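Local coordinates for protein carboxylase (Deinococcus radiodurans, PDB 5H80) that is the biotin carboxylase part of a single-chain bacterial carboxylase and probably uses ATP to carboxylate biotin held on a carrier domain, at residues P136-L139 with D140-D144; A118-A121 with R122-Q126. One frame throughout, in Å; residues are numbered along the deposited sequence.

Contact 1. Residues P136-L139 with D140-D144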
ATOM      1  N   PRO A 136       1.975 -27.420  20.292  1.00 30.40           N
ATOM      2  CA  PRO A 136       3.086 -28.302  20.001  1.00 29.21           C
ATOM      3  C   PRO A 136       2.807 -29.689  19.366  1.00 29.45           C
ATOM      4  O   PRO A 136       3.555 -30.061  18.470  1.00 27.79           O
ATOM      5  CB  PRO A 136       3.769 -28.457  21.376  1.00 31.09           C
ATOM      6  CG  PRO A 136       3.416 -27.190  22.110  1.00 32.84           C
ATOM      7  CD  PRO A 136       2.020 -26.930  21.704  1.00 30.46           C
ATOM      8  N   ASP A 137       1.736 -30.360  19.776  1.00 33.52           N
ATOM      9  CA  ASP A 137       1.294 -31.650  19.197  1.00 36.74           C
ATOM     10  C   ASP A 137       0.989 -31.501  17.691  1.00 38.04           C
ATOM     11  O   ASP A 137       1.251 -32.368  16.886  1.00 32.93           O
ATOM     12  CB  ASP A 137       0.047 -32.143  19.896  1.00 37.94           C
ATOM     13  CG  ASP A 137       0.321 -32.716  21.246  1.00 48.07           C
ATOM     14  OD1 ASP A 137       1.470 -33.076  21.571  1.00 46.36           O
ATOM     15  OD2 ASP A 137      -0.634 -32.786  22.005  1.00 53.57           O
ATOM     16  N   THR A 138       0.437 -30.346  17.337  1.00 30.20           N
ATOM     17  CA  THR A 138       0.188 -30.017  15.911  1.00 31.56           C
ATOM     18  C   THR A 138       1.489 -29.735  15.200  1.00 30.01           C
ATOM     19  O   THR A 138       1.620 -30.083  14.038  1.00 27.41           O
ATOM     20  CB  THR A 138      -0.755 -28.798  15.835  1.00 29.44           C
ATOM     21  OG1 THR A 138      -2.013 -29.117  16.374  1.00 35.24           O
ATOM     22  CG2 THR A 138      -0.976 -28.373  14.306  1.00 32.56           C
ATOM     23  N   LEU A 139       2.467 -29.026  15.845  1.00 27.54           N
ATOM     24  CA  LEU A 139       3.797 -28.808  15.305  1.00 29.57           C
ATOM     25  C   LEU A 139       4.498 -30.183  15.010  1.00 26.72           C
ATOM     26  O   LEU A 139       5.213 -30.403  13.986  1.00 29.95           O
ATOM     27  CB  LEU A 139       4.687 -27.949  16.248  1.00 29.63           C
ATOM     28  CG  LEU A 139       4.244 -26.480  16.596  1.00 30.24           C
ATOM     29  CD1 LEU A 139       5.280 -25.742  17.408  1.00 33.76           C
ATOM     30  CD2 LEU A 139       4.009 -25.696  15.312  1.00 26.78           C
ATOM     31  N   ASP A 140       4.302 -31.082  15.957  1.00 31.04           N
ATOM     32  CA  ASP A 140       4.946 -32.434  15.832  1.00 34.78           C
ATOM     33  C   ASP A 140       4.366 -33.174  14.666  1.00 30.21           C
ATOM     34  O   ASP A 140       5.086 -33.774  13.856  1.00 35.00           O
ATOM     35  CB  ASP A 140       4.766 -33.295  17.090  1.00 39.04           C
ATOM     36  CG  ASP A 140       5.851 -33.042  18.145  1.00 36.07           C
ATOM     37  OD1 ASP A 140       7.012 -32.691  17.779  1.00 37.74           O
ATOM     38  OD2 ASP A 140       5.501 -33.190  19.332  1.00 44.20           O
ATOM     39  N   LEU A 141       3.059 -33.135  14.577  1.00 28.77           N
ATOM     40  CA  LEU A 141       2.346 -33.729  13.467  1.00 31.31           C
ATOM     41  C   LEU A 141       2.712 -33.147  12.088  1.00 36.90           C
ATOM     42  O   LEU A 141       3.139 -33.881  11.205  1.00 34.32           O
ATOM     43  CB  LEU A 141       0.883 -33.656  13.731  1.00 27.87           C
ATOM     44  CG  LEU A 141      -0.034 -34.755  13.046  1.00 35.52           C
ATOM     45  CD1 LEU A 141      -1.473 -34.724  13.556  1.00 40.46           C
ATOM     46  CD2 LEU A 141      -0.008 -34.669  11.513  1.00 40.78           C
ATOM     47  N   PHE A 142       2.574 -31.826  11.880  1.00 29.65           N
ATOM     48  CA  PHE A 142       2.824 -31.291  10.576  1.00 30.93           C
ATOM     49  C   PHE A 142       4.266 -31.259  10.221  1.00 32.42           C
ATOM     50  O   PHE A 142       4.576 -31.048   9.086  1.00 37.39           O
ATOM     51  CB  PHE A 142       2.097 -29.917  10.385  1.00 27.00           C
ATOM     52  CG  PHE A 142       0.572 -29.989  10.416  1.00 32.47           C
ATOM     53  CD1 PHE A 142      -0.136 -31.064   9.910  1.00 39.96           C
ATOM     54  CD2 PHE A 142      -0.163 -28.873  10.767  1.00 36.09           C
ATOM     55  CE1 PHE A 142      -1.534 -31.082   9.909  1.00 35.17           C
ATOM     56  CE2 PHE A 142      -1.557 -28.890  10.765  1.00 35.30           C
ATOM     57  CZ  PHE A 142      -2.238 -29.982  10.333  1.00 32.77           C
ATOM     58  N   GLY A 143       5.175 -31.482  11.212  1.00 30.78           N
ATOM     59  CA  GLY A 143       6.552 -31.611  10.947  1.00 30.29           C
ATOM     60  C   GLY A 143       6.992 -33.036  10.636  1.00 32.76           C
ATOM     61  O   GLY A 143       8.123 -33.257  10.253  1.00 36.63           O
ATOM     62  N   ASP A 144       6.069 -33.966  10.665  1.00 32.33           N
ATOM     63  CA  ASP A 144       6.416 -35.363  10.380  1.00 34.99           C
ATOM     64  C   ASP A 144       5.767 -35.831   9.079  1.00 30.55           C
ATOM     65  O   ASP A 144       4.521 -35.989   8.966  1.00 33.84           O
ATOM     66  CB  ASP A 144       5.952 -36.243  11.544  1.00 38.64           C
ATOM     67  CG  ASP A 144       6.449 -37.684  11.404  1.00 45.44           C
ATOM     68  OD1 ASP A 144       7.563 -37.934  11.871  1.00 47.63           O
ATOM     69  OD2 ASP A 144       5.741 -38.542  10.806  1.00 44.07           O
TER
HETATM   70  O   HOH W   1       3.304 -34.567  20.076  1.00 57.71           O

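Contact 2. Residues A118-A121 with R122-Q126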
ATOM      1  N   ALA A 118       8.704 -27.981  17.970  1.00 32.90           N
ATOM      2  CA  ALA A 118       7.715 -28.261  18.972  1.00 31.96           C
ATOM      3  C   ALA A 118       8.278 -28.221  20.457  1.00 29.07           C
ATOM      4  O   ALA A 118       7.602 -27.874  21.436  1.00 31.55           O
ATOM      5  CB  ALA A 118       7.091 -29.588  18.694  1.00 33.88           C
ATOM      6  N   ASP A 119       9.497 -28.698  20.619  1.00 30.56           N
ATOM      7  CA  ASP A 119      10.125 -28.661  21.951  1.00 31.42           C
ATOM      8  C   ASP A 119      10.256 -27.224  22.464  1.00 27.24           C
ATOM      9  O   ASP A 119      10.048 -26.938  23.647  1.00 29.60           O
ATOM     10  CB  ASP A 119      11.555 -29.181  21.868  1.00 39.22           C
ATOM     11  CG  ASP A 119      11.657 -30.683  21.974  1.00 40.37           C
ATOM     12  OD1 ASP A 119      10.670 -31.336  22.315  1.00 41.39           O
ATOM     13  OD2 ASP A 119      12.785 -31.164  21.728  1.00 47.11           O
ATOM     14  N   PHE A 120      10.580 -26.337  21.513  1.00 26.81           N
ATOM     15  CA  PHE A 120      10.794 -24.952  21.844  1.00 29.30           C
ATOM     16  C   PHE A 120       9.443 -24.379  22.269  1.00 26.48           C
ATOM     17  O   PHE A 120       9.376 -23.780  23.348  1.00 26.52           O
ATOM     18  CB  PHE A 120      11.523 -24.175  20.752  1.00 26.89           C
ATOM     19  CG  PHE A 120      11.613 -22.692  21.038  1.00 30.83           C
ATOM     20  CD1 PHE A 120      12.387 -22.197  22.091  1.00 30.03           C
ATOM     21  CD2 PHE A 120      10.833 -21.792  20.299  1.00 35.15           C
ATOM     22  CE1 PHE A 120      12.428 -20.850  22.366  1.00 34.02           C
ATOM     23  CE2 PHE A 120      10.867 -20.426  20.579  1.00 33.45           C
ATOM     24  CZ  PHE A 120      11.655 -19.956  21.602  1.00 31.70           C
ATOM     25  N   ALA A 121       8.387 -24.629  21.495  1.00 27.82           N
ATOM     26  CA  ALA A 121       7.042 -24.235  21.876  1.00 25.03           C
ATOM     27  C   ALA A 121       6.640 -24.715  23.289  1.00 27.38           C
ATOM     28  O   ALA A 121       6.163 -23.967  24.059  1.00 29.18           O
ATOM     29  CB  ALA A 121       6.018 -24.653  20.844  1.00 26.62           C
ATOM     30  N   ARG A 122       6.889 -25.986  23.580  1.00 27.74           N
ATOM     31  CA  ARG A 122       6.693 -26.606  24.891  1.00 31.77           C
ATOM     32  C   ARG A 122       7.426 -25.872  25.959  1.00 29.29           C
ATOM     33  O   ARG A 122       6.805 -25.549  26.980  1.00 30.19           O
ATOM     34  CB  ARG A 122       7.004 -28.096  24.813  1.00 27.65           C
ATOM     35  CG  ARG A 122       5.907 -28.937  24.171  1.00 31.99           C
ATOM     36  CD  ARG A 122       6.134 -30.452  24.416  1.00 34.22           C
ATOM     37  NE  ARG A 122       7.049 -30.948  23.391  1.00 44.61           N
ATOM     38  CZ  ARG A 122       6.652 -31.513  22.244  1.00 40.48           C
ATOM     39  NH1 ARG A 122       5.365 -31.786  22.004  1.00 39.80           N
ATOM     40  NH2 ARG A 122       7.551 -31.868  21.366  1.00 42.71           N
ATOM     41  N   ALA A 123       8.676 -25.526  25.710  1.00 29.99           N
ATOM     42  CA  ALA A 123       9.492 -24.853  26.674  1.00 27.32           C
ATOM     43  C   ALA A 123       9.002 -23.423  26.934  1.00 32.39           C
ATOM     44  O   ALA A 123       8.902 -22.984  28.074  1.00 26.14           O
ATOM     45  CB  ALA A 123      10.912 -24.859  26.279  1.00 29.98           C
ATOM     46  N   CYS A 124       8.563 -22.731  25.861  1.00 29.34           N
ATOM     47  CA  CYS A 124       7.843 -21.471  26.072  1.00 30.51           C
ATOM     48  C   CYS A 124       6.671 -21.599  27.067  1.00 24.85           C
ATOM     49  O   CYS A 124       6.673 -20.836  28.138  1.00 27.16           O
ATOM     50  CB  CYS A 124       7.425 -20.895  24.677  1.00 32.16           C
ATOM     51  SG  CYS A 124       8.735 -20.301  23.595  1.00 31.09           S
ATOM     52  N   ALA A 125       5.717 -22.504  26.759  1.00 25.15           N
ATOM     53  CA  ALA A 125       4.538 -22.856  27.507  1.00 26.16           C
ATOM     54  C   ALA A 125       4.933 -23.084  29.014  1.00 28.90           C
ATOM     55  O   ALA A 125       4.442 -22.425  29.931  1.00 30.91           O
ATOM     56  CB  ALA A 125       3.893 -24.072  26.902  1.00 31.09           C
ATOM     57  N   GLN A 126       5.918 -23.950  29.172  1.00 29.40           N
ATOM     58  CA  GLN A 126       6.496 -24.227  30.534  1.00 37.20           C
ATOM     59  C   GLN A 126       6.983 -22.996  31.352  1.00 38.34           C
ATOM     60  O   GLN A 126       6.785 -22.933  32.596  1.00 36.45           O
ATOM     61  CB  GLN A 126       7.640 -25.256  30.383  1.00 41.03           C
ATOM     62  CG  GLN A 126       7.096 -26.669  30.326  1.00 48.36           C
ATOM     63  CD  GLN A 126       6.561 -27.059  31.710  1.00 50.34           C
ATOM     64  OE1 GLN A 126       7.145 -26.678  32.715  1.00 56.95           O
ATOM     65  NE2 GLN A 126       5.438 -27.778  31.761  1.00 56.01           N
TER

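Contact 1. Residues P136-L139 with D140-D144
Asp-140 OD2 is held by two partners: a water that donates to it over 2.7 Å, and the guanidinium of Arg-122 on helix 118-126, which forms a salt bridge with it. The water gives its other hydrogen to Asp-137 OD1 at 2.8 Å. It thus joins two carboxylates whose nearest oxygens, Asp-137 OD1 and Asp-140 OD2, stand 4.6 Å apart; the two like charges would tend to repel, and the water and Arg-122 probably offset this. The Asp-140 CG sits beside its own backbone N (chi1 -86°), which turns the carboxylate back toward the first turn, where OD2 meets both the water and the arginine.

Helix 136-142 follows strand 130-131, an outer strand of the parallel sheet in the biotin carboxylase N-terminal domain, and Asp-144 then N-caps helix 145-154. Among its successive i to i+4 bonds, Phe-142 N to Thr-138 O is almost straight (175°), whereas the last, Gly-143 N to Leu-139 O, is bent (134°).

On the buried flank Thr-138 and Phe-142 run side by side, with the methyl CG2 meeting ring atom CE2 obliquely at 3.6 Å while Thr-138 OG1 is hydrogen-bonded to Asp-135 OD1. The ring also packs on Tyr-296 and on Leu-151 of helix 145-154. With an alanine at Phe-142 the CG2 methyl of Thr-138 would probably lose its ring partner and a gap would open beside Tyr-296 and Leu-151.

Contact 2. Residues A118-A121 with R122-Q126
Phe-120 carries its CG anti to the backbone N (chi1 174°), while one turn later Cys-124 keeps SG beside its own N (chi1 -69°), and these two settings bring the sulfur over one face of the ring. Both residues lie on helix 118-126, the crossover helix of a beta-alpha-beta unit between strands 106-108 and 130-131 in the N-terminal domain. The Cys-124 SG lies 3.8 Å from the centroid of the Phe-120 ring, displaced toward the rim at CZ, in a Cys sulfur-aromatic contact. The backbones of the same pair are joined by Cys-124 N to Phe-120 O at 2.8 Å. Phe-131 of strand 130-131 packs against the phenylalanine, and Leu-96 of helix 92-101 against the cysteine.

Around the helix from this apolar pair, the Arg-122 chain bends at chi3 and swings its guanidinium back over the first turn. NH2 makes a weak but nearly straight hydrogen bond, part of a salt bridge, to Asp-119 OD1 at 3.3 Å, while NH1 pairs with Asp-140, the stronger partner. The Asp-119 oxygen comes in at the guanidinium edge, in its plane, although the planes of the two groups are 69° apart. Beneath the head group, Ala-118 O accepts a hydrogen bond from Arg-122 N (2.9 Å). The same oxygen lies 3.5 Å above the guanidinium plane, offset toward its rim. Next to it, the methyl CB of Ala-118 touches Arg-122 NH2 at 3.5 Å.

How the contacts relate
Contacts 1 and 2 are turns of two successive helices, 136-142 and 118-126, linked in the chain by strand 130-131, with centres about 13 Å apart. Each is partly buried, joining an apolar side to a charged and more exposed one. The apolar side of contact 2 faces the parallel sheet and helix 92-101, and that of contact 1 faces Tyr-296 and helix 145-154. Their charged sides differ in that contact 1 brings together two acids, contact 2 an acid and a base. The salt bridge from Asp-140 OD2 to Arg-122 NH1 (3.0 Å) joins these charged sides, and Pro-136 and Ala-118 pack beside it between the helices.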